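Local coordinates for putative aldo/keto reductase (Salmonella enterica subsp. enterica serovar Typhimurium, PDB 4R9O), which probably works as an NADP-dependent oxidoreductase of the aldo/keto reductase family, built on a TIM barrel, at residues T122-M127 against K154-G159; A145-H150 against R174-L179; P15-F20 against V49-H54; Q6-A11 against R206-A211. One frame throughout, in Å; residues are numbered along the deposited sequence.

Contact 1 (T122-M127 against K154-G159); sequences TDYLDM and KVRHFG
Strands 125-130 and 155-161 of the TIM barrel, joined through helix 139-151 as a beta-alpha-beta crossover, come together here at their N-terminal ends and run parallel. Two backbone bonds set the register, both reaching for Leu125: its N donates to Lys154 O at 2.7 Å, nearly straight at 167°, and its O takes Arg156 N almost along the C=O axis. On the side facing helices 106-119 and 139-151, Leu125 CD1 rests against Val155 CG2 at 3.9 Å, the two side chains crossing obliquely. Met127 leaves the sheet on the other face, CG anti to the backbone N, and its CG passes 3.7 Å from His157 O. Asp126 breaks the extended run; its OD2 turns away to a salt bridge with Arg78 and to Ile83 N, while OD1 stays within charge range of Arg156 without any N-H aimed at it. The polar end of the contact is made by Tyr124 and Arg156. With chi1 at 77°, Tyr124 CG sits in the crowded position between N and carbonyl carbon, which puts one ring face under the Arg156 guanidinium, carried there on a chain extended from CG to NE. The two planes are 14° apart, a cation-pi stack; Arg78 makes a further cation-pi contact with the same ring. Closest of all in the stack is Arg156 CZ, 3.3 Å from Tyr124 CE1.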
# COMPACT_ATOMS: atom_id res chain seq x y z
N THR C 122 38.75 10.87 25.03
CA THR C 122 39.52 9.66 24.77
C THR C 122 40.24 9.78 23.42
O THR C 122 39.85 10.59 22.58
CB THR C 122 38.62 8.41 24.77
OG1 THR C 122 39.44 7.24 24.67
CG2 THR C 122 37.65 8.44 23.59
N ASP C 123 41.29 8.99 23.21
CA ASP C 123 42.08 9.13 21.99
C ASP C 123 41.73 8.10 20.92
O ASP C 123 42.33 8.11 19.85
CB ASP C 123 43.57 9.06 22.29
CG ASP C 123 43.97 7.79 23.00
OD1 ASP C 123 45.18 7.63 23.28
OD2 ASP C 123 43.09 6.96 23.31
N TYR C 124 40.79 7.20 21.20
CA TYR C 124 40.32 6.28 20.17
C TYR C 124 38.87 5.86 20.39
O TYR C 124 38.37 5.85 21.52
CB TYR C 124 41.21 5.03 20.10
CG TYR C 124 40.96 4.03 21.21
CD1 TYR C 124 40.13 2.93 21.01
CD2 TYR C 124 41.55 4.18 22.46
CE1 TYR C 124 39.89 2.02 22.03
CE2 TYR C 124 41.32 3.28 23.47
CZ TYR C 124 40.50 2.20 23.26
OH TYR C 124 40.27 1.31 24.28
N LEU C 125 38.20 5.54 19.28
CA LEU C 125 36.86 4.96 19.30
C LEU C 125 36.97 3.51 18.89
O LEU C 125 37.76 3.18 18.01
CB LEU C 125 35.90 5.69 18.35
CG LEU C 125 35.82 7.22 18.38
CD1 LEU C 125 35.05 7.74 17.17
CD2 LEU C 125 35.20 7.74 19.67
N ASP C 126 36.19 2.65 19.53
CA ASP C 126 36.19 1.23 19.18
C ASP C 126 35.46 1.00 17.88
O ASP C 126 35.88 0.18 17.06
CB ASP C 126 35.57 0.40 20.30
CG ASP C 126 36.39 0.45 21.58
OD1 ASP C 126 37.27 -0.41 21.76
OD2 ASP C 126 36.15 1.36 22.40
N MET C 127 34.36 1.71 17.67
CA MET C 127 33.64 1.63 16.41
C MET C 127 32.92 2.93 16.05
O MET C 127 32.36 3.61 16.90
CB MET C 127 32.64 0.46 16.46
CG MET C 127 31.85 0.26 15.16
SD MET C 127 31.12 -1.39 14.99
CE MET C 127 29.86 -1.35 16.27
N LYS C 154 42.70 6.29 15.36
CA LYS C 154 41.61 7.01 16.01
C LYS C 154 40.34 6.16 16.09
O LYS C 154 39.57 6.30 17.03
CB LYS C 154 41.33 8.32 15.29
CG LYS C 154 42.44 9.36 15.49
CD LYS C 154 42.02 10.73 14.98
CE LYS C 154 42.98 11.83 15.45
NZ LYS C 154 44.36 11.60 14.96
N VAL C 155 40.12 5.31 15.09
CA VAL C 155 38.97 4.42 15.08
C VAL C 155 39.38 2.99 14.71
O VAL C 155 40.05 2.76 13.70
CB VAL C 155 37.90 4.91 14.09
CG1 VAL C 155 36.73 3.94 14.06
CG2 VAL C 155 37.43 6.31 14.47
N ARG C 156 38.95 2.03 15.53
CA ARG C 156 39.36 0.64 15.37
C ARG C 156 38.51 -0.18 14.39
O ARG C 156 39.04 -1.03 13.68
CB ARG C 156 39.37 -0.04 16.73
CG ARG C 156 40.48 0.49 17.64
CD ARG C 156 40.64 -0.30 18.94
NE ARG C 156 41.76 0.24 19.71
CZ ARG C 156 42.14 -0.19 20.91
NH1 ARG C 156 43.17 0.38 21.51
NH2 ARG C 156 41.49 -1.18 21.51
N HIS C 157 37.20 0.05 14.38
CA HIS C 157 36.28 -0.72 13.52
C HIS C 157 35.18 0.19 13.02
O HIS C 157 34.97 1.28 13.55
CB HIS C 157 35.68 -1.90 14.29
CG HIS C 157 36.70 -2.79 14.93
ND1 HIS C 157 37.29 -3.84 14.26
CD2 HIS C 157 37.23 -2.78 16.17
CE1 HIS C 157 38.15 -4.44 15.07
NE2 HIS C 157 38.13 -3.82 16.23
N PHE C 158 34.45 -0.27 12.01
CA PHE C 158 33.47 0.55 11.33
C PHE C 158 32.20 -0.24 11.03
O PHE C 158 32.26 -1.45 10.82
CB PHE C 158 34.05 1.12 10.02
CG PHE C 158 35.29 1.95 10.22
CD1 PHE C 158 35.21 3.30 10.48
CD2 PHE C 158 36.55 1.36 10.14
CE1 PHE C 158 36.35 4.07 10.68
CE2 PHE C 158 37.70 2.12 10.33
CZ PHE C 158 37.60 3.48 10.61
N GLY C 159 31.07 0.45 11.01
CA GLY C 159 29.81 -0.19 10.70
C GLY C 159 28.81 0.84 10.22
O GLY C 159 29.16 1.99 9.97

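Contact 2 (A145-H150 against R174-L179)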
# COMPACT_ATOMS: atom_id res chain seq x y z
N ALA C 145 37.45 8.47 4.30
CA ALA C 145 37.39 8.91 5.69
C ALA C 145 37.73 7.75 6.63
O ALA C 145 38.58 7.89 7.52
CB ALA C 145 36.01 9.48 6.02
N PHE C 146 37.06 6.62 6.44
CA PHE C 146 37.29 5.44 7.27
C PHE C 146 38.76 5.01 7.20
O PHE C 146 39.36 4.69 8.23
CB PHE C 146 36.38 4.28 6.86
CG PHE C 146 34.95 4.42 7.31
CD1 PHE C 146 34.05 3.38 7.12
CD2 PHE C 146 34.50 5.58 7.93
CE1 PHE C 146 32.72 3.50 7.53
CE2 PHE C 146 33.18 5.70 8.34
CZ PHE C 146 32.29 4.65 8.14
N GLN C 147 39.33 5.00 5.99
CA GLN C 147 40.76 4.70 5.80
C GLN C 147 41.65 5.60 6.64
O GLN C 147 42.60 5.14 7.29
CB GLN C 147 41.18 4.84 4.33
CG GLN C 147 40.67 3.76 3.38
CD GLN C 147 40.15 2.55 4.11
OE1 GLN C 147 38.95 2.43 4.36
NE2 GLN C 147 41.05 1.64 4.46
N HIS C 148 41.38 6.89 6.60
CA HIS C 148 42.21 7.83 7.32
C HIS C 148 42.11 7.60 8.82
O HIS C 148 43.11 7.59 9.53
CB HIS C 148 41.83 9.27 6.98
CG HIS C 148 42.57 10.28 7.80
ND1 HIS C 148 41.98 10.97 8.83
CD2 HIS C 148 43.86 10.69 7.75
CE1 HIS C 148 42.87 11.78 9.38
NE2 HIS C 148 44.01 11.63 8.74
N LEU C 149 40.89 7.44 9.31
CA LEU C 149 40.63 7.25 10.74
C LEU C 149 41.25 5.94 11.24
O LEU C 149 41.73 5.85 12.38
CB LEU C 149 39.12 7.27 11.01
CG LEU C 149 38.42 8.62 11.20
CD1 LEU C 149 38.83 9.64 10.17
CD2 LEU C 149 36.91 8.46 11.15
N HIS C 150 41.22 4.92 10.39
CA HIS C 150 41.81 3.63 10.73
C HIS C 150 43.34 3.71 10.72
O HIS C 150 44.00 3.17 11.62
CB HIS C 150 41.32 2.55 9.76
CG HIS C 150 41.78 1.17 10.11
ND1 HIS C 150 41.17 0.42 11.09
CD2 HIS C 150 42.78 0.41 9.62
CE1 HIS C 150 41.77 -0.75 11.18
NE2 HIS C 150 42.75 -0.79 10.30
N ARG C 174 33.81 -0.95 -1.03
CA ARG C 174 34.90 0.01 -1.05
C ARG C 174 35.91 -0.21 0.08
O ARG C 174 36.98 0.39 0.07
CB ARG C 174 34.36 1.43 -0.96
CG ARG C 174 33.26 1.77 -1.98
CD ARG C 174 33.73 1.49 -3.39
NE ARG C 174 32.96 2.22 -4.40
CZ ARG C 174 32.29 1.65 -5.39
NH1 ARG C 174 32.27 0.32 -5.50
NH2 ARG C 174 31.64 2.39 -6.28
N LEU C 175 35.58 -1.07 1.04
CA LEU C 175 36.38 -1.20 2.25
C LEU C 175 37.27 -2.43 2.29
O LEU C 175 36.85 -3.53 1.91
CB LEU C 175 35.47 -1.18 3.48
CG LEU C 175 34.70 0.13 3.65
CD1 LEU C 175 33.65 0.04 4.75
CD2 LEU C 175 35.66 1.28 3.93
N PRO C 176 38.52 -2.26 2.74
CA PRO C 176 39.45 -3.38 2.88
C PRO C 176 39.21 -4.19 4.16
O PRO C 176 39.80 -5.26 4.34
CB PRO C 176 40.82 -2.69 2.92
CG PRO C 176 40.53 -1.35 3.52
CD PRO C 176 39.16 -0.96 3.01
N PHE C 177 38.34 -3.69 5.03
CA PHE C 177 37.96 -4.41 6.24
C PHE C 177 36.45 -4.60 6.33
O PHE C 177 35.68 -3.82 5.76
CB PHE C 177 38.47 -3.68 7.49
CG PHE C 177 38.44 -2.18 7.36
CD1 PHE C 177 37.24 -1.49 7.32
CD2 PHE C 177 39.62 -1.46 7.29
CE1 PHE C 177 37.21 -0.12 7.20
CE2 PHE C 177 39.60 -0.08 7.18
CZ PHE C 177 38.39 0.59 7.13
N THR C 178 36.03 -5.64 7.05
CA THR C 178 34.61 -5.97 7.17
C THR C 178 33.83 -4.97 8.01
O THR C 178 34.25 -4.63 9.11
CB THR C 178 34.43 -7.35 7.81
OG1 THR C 178 35.29 -8.29 7.16
CG2 THR C 178 32.97 -7.80 7.73
N LEU C 179 32.69 -4.51 7.49
CA LEU C 179 31.76 -3.73 8.29
C LEU C 179 31.30 -4.59 9.47
O LEU C 179 30.91 -5.74 9.30
CB LEU C 179 30.57 -3.26 7.44
CG LEU C 179 30.86 -2.11 6.46
CD1 LEU C 179 29.67 -1.85 5.53
CD2 LEU C 179 31.24 -0.86 7.22
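Over one face of the His150 imidazole, offset toward its rim, comes Phe177 CE2, 3.9 Å from His150 CG; the two rings are tilted at 44°, an oblique meeting of tips. The Phe177 ring, which carries the contact, has Pro176 CD, from its own loop, above the centre of one face, and Phe146 CB near its plane at the edge, 4.2 Å from Phe177 CZ. Phe146 in turn receives Leu175 CD1 at the edge of its ring, 4.1 Å from Phe146 CD1. Gln147 bends at chi2, which lays its amide beside Phe177 and Pro176; it runs antiparallel to the Phe177 side chain, amide and ring planes 24° apart. Phe177 CG sits in the crowded place between N and carbonyl carbon, chi1 35°, which brings the ring up against Phe146, Gln147 and His150 of the helix. The contact joins the outer layer of the barrel: helix 139-151 against the loop that leads from helix 165-173 to strand 182-185. Beneath, Phe158 of strand 155-161 stacks on Phe146 and also meets Phe177, so the aromatic cluster reaches inward. Gln172 bonds the loop backbone at Phe177 O and Leu179 N. Between 145-150 and 174-179 the join is by packing, so shape carries it; the directional bond is made beyond them, where Arg174 NE forms a salt bridge with Asp140 at the start of the same helix.

Contact 3 (P15-F20 against V49-H54); sequences PEFSRF and VTTVDH
Strand 16-18 passes the start of strand 51-53 with Ser18 and Val49 as the nearest CA pair, 5.6 Å apart, and the bonds between them run through side-chain hydroxyls. Ser18 OG is the busiest atom. Held in the crowded position between its own N and carbonyl carbon (chi1 59°), it accepts from two successive amides, Thr50 N at 3.1 Å and Thr51 N at 3.2 Å, the second much the straighter at 167°. The hydroxyl gives its own proton to Phe20 O at 2.6 Å, in the carbonyl plane, so three bonds fix its rotation. Thr51 answers in the other direction: its OG1, beside the backbone N, accepts from Ser18 N at 3.0 Å, and Gln82 NE2 binds the same oxygen. The methyl of Thr51, anti to the backbone N, goes to Phe17. CG2 stands 3.6 Å from the Phe17 ring centroid and 9° off the normal, a CH-pi contact squarely over the face, with the two side chains crossing at about a right angle. Val49 CG1 closes the far end against Phe20 O. Ser18 and Thr51 are buried, and their hydroxyls are satisfied by these bonds; Gln82 and Arg7 both bind Thr50 OG1. Further along, Thr51 pairs with Met22 through the backbone, so the hydroxyl bonds lead into the parallel pairing of neighbouring strands that makes up a TIM barrel.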
# COMPACT_ATOMS: atom_id res chain seq x y z
N PRO C 15 35.37 -6.59 16.58
CA PRO C 15 35.68 -6.47 18.00
C PRO C 15 34.85 -7.44 18.85
O PRO C 15 33.88 -8.04 18.37
CB PRO C 15 35.29 -5.02 18.31
CG PRO C 15 34.17 -4.75 17.36
CD PRO C 15 34.54 -5.48 16.09
N GLU C 16 35.24 -7.57 20.10
CA GLU C 16 34.49 -8.35 21.06
C GLU C 16 33.65 -7.40 21.91
O GLU C 16 34.19 -6.52 22.60
CB GLU C 16 35.43 -9.18 21.92
CG GLU C 16 34.76 -10.12 22.89
CD GLU C 16 35.76 -10.98 23.63
OE1 GLU C 16 36.09 -10.66 24.80
OE2 GLU C 16 36.23 -11.99 23.04
N PHE C 17 32.33 -7.57 21.84
CA PHE C 17 31.40 -6.74 22.60
C PHE C 17 30.70 -7.53 23.70
O PHE C 17 30.75 -8.76 23.74
CB PHE C 17 30.33 -6.13 21.69
CG PHE C 17 30.82 -4.97 20.85
CD1 PHE C 17 32.08 -4.44 21.04
CD2 PHE C 17 29.99 -4.40 19.89
CE1 PHE C 17 32.53 -3.38 20.27
CE2 PHE C 17 30.43 -3.33 19.12
CZ PHE C 17 31.70 -2.82 19.31
N SER C 18 30.04 -6.83 24.61
CA SER C 18 29.12 -7.51 25.51
C SER C 18 27.82 -7.72 24.72
O SER C 18 27.45 -6.89 23.90
CB SER C 18 28.89 -6.71 26.80
OG SER C 18 28.38 -5.42 26.53
N ARG C 19 27.15 -8.85 24.95
CA ARG C 19 25.93 -9.22 24.24
C ARG C 19 24.81 -8.19 24.41
O ARG C 19 23.98 -7.99 23.52
CB ARG C 19 25.45 -10.59 24.71
CG ARG C 19 24.37 -11.20 23.86
CD ARG C 19 23.99 -12.55 24.42
NE ARG C 19 23.09 -13.25 23.53
CZ ARG C 19 22.56 -14.44 23.79
NH1 ARG C 19 22.84 -15.05 24.93
NH2 ARG C 19 21.74 -15.00 22.90
N PHE C 20 24.78 -7.54 25.57
CA PHE C 20 23.87 -6.43 25.80
C PHE C 20 24.66 -5.12 25.77
O PHE C 20 25.77 -5.04 26.28
CB PHE C 20 23.13 -6.59 27.13
CG PHE C 20 21.95 -7.52 27.06
CD1 PHE C 20 20.68 -7.04 26.79
CD2 PHE C 20 22.11 -8.88 27.28
CE1 PHE C 20 19.59 -7.90 26.72
CE2 PHE C 20 21.03 -9.75 27.23
CZ PHE C 20 19.76 -9.25 26.95
N VAL C 49 28.26 -5.43 31.29
CA VAL C 49 27.92 -4.58 30.15
C VAL C 49 29.06 -3.61 29.86
O VAL C 49 29.21 -2.58 30.53
CB VAL C 49 26.62 -3.79 30.41
CG1 VAL C 49 26.27 -2.94 29.18
CG2 VAL C 49 25.49 -4.74 30.77
N THR C 50 29.88 -3.94 28.87
CA THR C 50 31.07 -3.14 28.56
C THR C 50 30.92 -2.26 27.31
O THR C 50 31.63 -1.26 27.17
CB THR C 50 32.30 -4.05 28.38
OG1 THR C 50 32.08 -4.94 27.28
CG2 THR C 50 32.56 -4.86 29.66
N THR C 51 30.02 -2.63 26.41
CA THR C 51 29.85 -1.88 25.18
C THR C 51 28.80 -0.78 25.34
O THR C 51 27.70 -1.03 25.84
CB THR C 51 29.43 -2.78 24.00
OG1 THR C 51 30.27 -3.95 23.96
CG2 THR C 51 29.57 -2.01 22.69
N VAL C 52 29.13 0.43 24.91
CA VAL C 52 28.23 1.57 25.08
C VAL C 52 28.00 2.28 23.74
O VAL C 52 28.90 2.38 22.89
CB VAL C 52 28.77 2.59 26.12
CG1 VAL C 52 28.92 1.92 27.51
CG2 VAL C 52 30.08 3.18 25.68
N ASP C 53 26.79 2.76 23.55
CA ASP C 53 26.38 3.27 22.25
C ASP C 53 26.05 4.76 22.33
O ASP C 53 25.20 5.18 23.12
CB ASP C 53 25.18 2.47 21.73
CG ASP C 53 24.74 2.93 20.36
OD1 ASP C 53 25.36 2.51 19.36
OD2 ASP C 53 23.78 3.72 20.29
N HIS C 54 26.74 5.54 21.49
CA HIS C 54 26.59 7.00 21.43
C HIS C 54 26.32 7.48 20.01
O HIS C 54 26.36 6.69 19.07
CB HIS C 54 27.85 7.69 21.96
CG HIS C 54 27.98 7.65 23.46
ND1 HIS C 54 27.41 8.59 24.27
CD2 HIS C 54 28.61 6.77 24.27
CE1 HIS C 54 27.68 8.30 25.54
NE2 HIS C 54 28.40 7.19 25.56

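Contact 4 (Q6-A11 against R206-A211); sequences QRVTIA and RIRPMA
Strand 7-9 pairs antiparallel with strand 16-23 in the N-terminal hairpin that, in aldo/keto reductases, closes the N-terminal end of the TIM barrel; just past it the chain meets the turn that carries helix 198-205 into strand 210-212. The tight part centres on Arg208. Its N donates to Ile10 O at 2.7 Å and 171°, nearly along the C=O axis, and Ile207 CA lends a CA-H...O contact to the same oxygen. Beside it Ala11 CB packs on Ile207 CG1 at 4.0 Å, and Ile10 itself is buried against Phe17 and Leu261. The looser side is bridged by water: one molecule donates both to Thr9 O, 3.1 Å away, and to Arg206 O, 2.7 Å away, filling in where the two segments do not bond directly. Arg206 has positive phi, closing helix 198-205 with a Schellman motif, and its side chain leads off to a salt bridge with Asp140 of a neighbouring subunit. The Arg208 side chain, by contrast, stays with the packed side. It leaves with CG beside the backbone N, passes Thr9 O with CD, and bends at chi3 (70°) so that the guanidinium turns along strand 7-9; its NE donates to Gln259 O, outside that strand. Val8 crosses it at about a right angle: Val8 CB lies over one face of the guanidinium, offset toward the rim, and Val8 CG1 is 3.5 Å from Arg208 NH1.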
# COMPACT_ATOMS: atom_id res chain seq x y z
N GLN C 6 27.44 -12.35 28.70
CA GLN C 6 28.34 -13.02 27.77
C GLN C 6 29.04 -12.01 26.85
O GLN C 6 28.51 -10.93 26.56
CB GLN C 6 27.55 -14.03 26.93
CG GLN C 6 28.39 -14.86 25.98
CD GLN C 6 27.56 -15.57 24.93
OE1 GLN C 6 26.32 -15.59 25.01
NE2 GLN C 6 28.22 -16.16 23.94
N ARG C 7 30.25 -12.35 26.41
CA ARG C 7 30.95 -11.52 25.44
C ARG C 7 30.85 -12.19 24.08
O ARG C 7 30.80 -13.42 23.99
CB ARG C 7 32.41 -11.32 25.84
CG ARG C 7 32.56 -10.78 27.25
CD ARG C 7 33.91 -10.13 27.47
NE ARG C 7 34.18 -9.07 26.49
CZ ARG C 7 33.59 -7.88 26.49
NH1 ARG C 7 33.91 -6.98 25.57
NH2 ARG C 7 32.67 -7.59 27.40
N VAL C 8 30.80 -11.39 23.02
CA VAL C 8 30.54 -11.93 21.69
C VAL C 8 31.40 -11.22 20.65
O VAL C 8 31.64 -10.02 20.74
CB VAL C 8 29.04 -11.81 21.30
CG1 VAL C 8 28.18 -12.71 22.18
CG2 VAL C 8 28.57 -10.37 21.40
N THR C 9 31.90 -11.98 19.68
CA THR C 9 32.55 -11.38 18.53
C THR C 9 31.48 -11.01 17.51
O THR C 9 30.77 -11.88 17.02
CB THR C 9 33.58 -12.34 17.90
OG1 THR C 9 34.51 -12.76 18.91
CG2 THR C 9 34.34 -11.65 16.78
N ILE C 10 31.34 -9.73 17.20
CA ILE C 10 30.19 -9.28 16.43
C ILE C 10 30.31 -9.52 14.93
O ILE C 10 29.31 -9.53 14.22
CB ILE C 10 29.90 -7.80 16.68
CG1 ILE C 10 30.99 -6.93 16.03
CG2 ILE C 10 29.82 -7.53 18.18
CD1 ILE C 10 30.75 -5.46 16.18
N ALA C 11 31.53 -9.73 14.44
CA ALA C 11 31.78 -9.93 13.01
C ALA C 11 33.12 -10.65 12.84
O ALA C 11 33.94 -10.61 13.76
CB ALA C 11 31.79 -8.57 12.30
N ARG C 206 27.61 -13.53 8.75
CA ARG C 206 28.01 -13.77 10.14
C ARG C 206 28.34 -12.47 10.87
O ARG C 206 29.28 -12.41 11.67
CB ARG C 206 29.19 -14.74 10.21
CG ARG C 206 28.90 -16.06 9.48
CD ARG C 206 29.92 -17.15 9.79
NE ARG C 206 29.61 -18.37 9.04
CZ ARG C 206 28.73 -19.29 9.42
NH1 ARG C 206 28.08 -19.16 10.58
NH2 ARG C 206 28.51 -20.36 8.67
N ILE C 207 27.56 -11.44 10.58
CA ILE C 207 27.67 -10.14 11.23
C ILE C 207 26.46 -9.96 12.13
O ILE C 207 25.32 -10.10 11.68
CB ILE C 207 27.74 -9.00 10.19
CG1 ILE C 207 29.06 -9.09 9.42
CG2 ILE C 207 27.56 -7.62 10.86
CD1 ILE C 207 29.11 -8.29 8.15
N ARG C 208 26.71 -9.66 13.40
CA ARG C 208 25.62 -9.55 14.35
C ARG C 208 25.14 -8.10 14.48
O ARG C 208 25.93 -7.18 14.69
CB ARG C 208 26.05 -10.12 15.70
CG ARG C 208 26.35 -11.62 15.62
CD ARG C 208 26.97 -12.18 16.89
NE ARG C 208 26.04 -12.23 18.02
CZ ARG C 208 26.16 -13.05 19.05
NH1 ARG C 208 27.17 -13.91 19.10
NH2 ARG C 208 25.27 -13.03 20.04
N PRO C 209 23.82 -7.90 14.34
CA PRO C 209 23.29 -6.53 14.46
C PRO C 209 23.15 -6.07 15.90
O PRO C 209 22.81 -6.88 16.77
CB PRO C 209 21.93 -6.64 13.80
CG PRO C 209 21.51 -8.07 14.06
CD PRO C 209 22.77 -8.89 14.06
N MET C 210 23.42 -4.79 16.15
CA MET C 210 22.98 -4.16 17.39
C MET C 210 21.53 -3.74 17.18
O MET C 210 21.19 -3.17 16.14
CB MET C 210 23.84 -2.94 17.75
CG MET C 210 25.33 -3.24 17.85
SD MET C 210 26.33 -1.74 17.88
CE MET C 210 25.85 -1.04 19.47
N ALA C 211 20.67 -4.04 18.14
CA ALA C 211 19.24 -3.83 17.96
C ALA C 211 18.74 -2.66 18.81
O ALA C 211 18.92 -2.64 20.04
CB ALA C 211 18.47 -5.11 18.30
O HOH W 1 30.29 -12.79 14.14

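Contact 3 is the buried one, and its polar atoms are paired off inside the protein; contact 2 lies at the surface and relies mainly on rings and aliphatic carbons. Contacts 1 and 4 fall between, with two main-chain bonds in contact 1 and one in contact 4, and each has an arginine guanidinium with one face covered, by an aromatic ring in one and by a valine in the other. Contacts 1, 3 and 4 reach the same sheet, and Met127 CE joins them by touching Phe17, Met210 and Ile10. Contact 2 uses helix 139-151, the connecting helix of contact 1's crossover, and meets contact 4 where Leu179 and Thr178 touch Ile207.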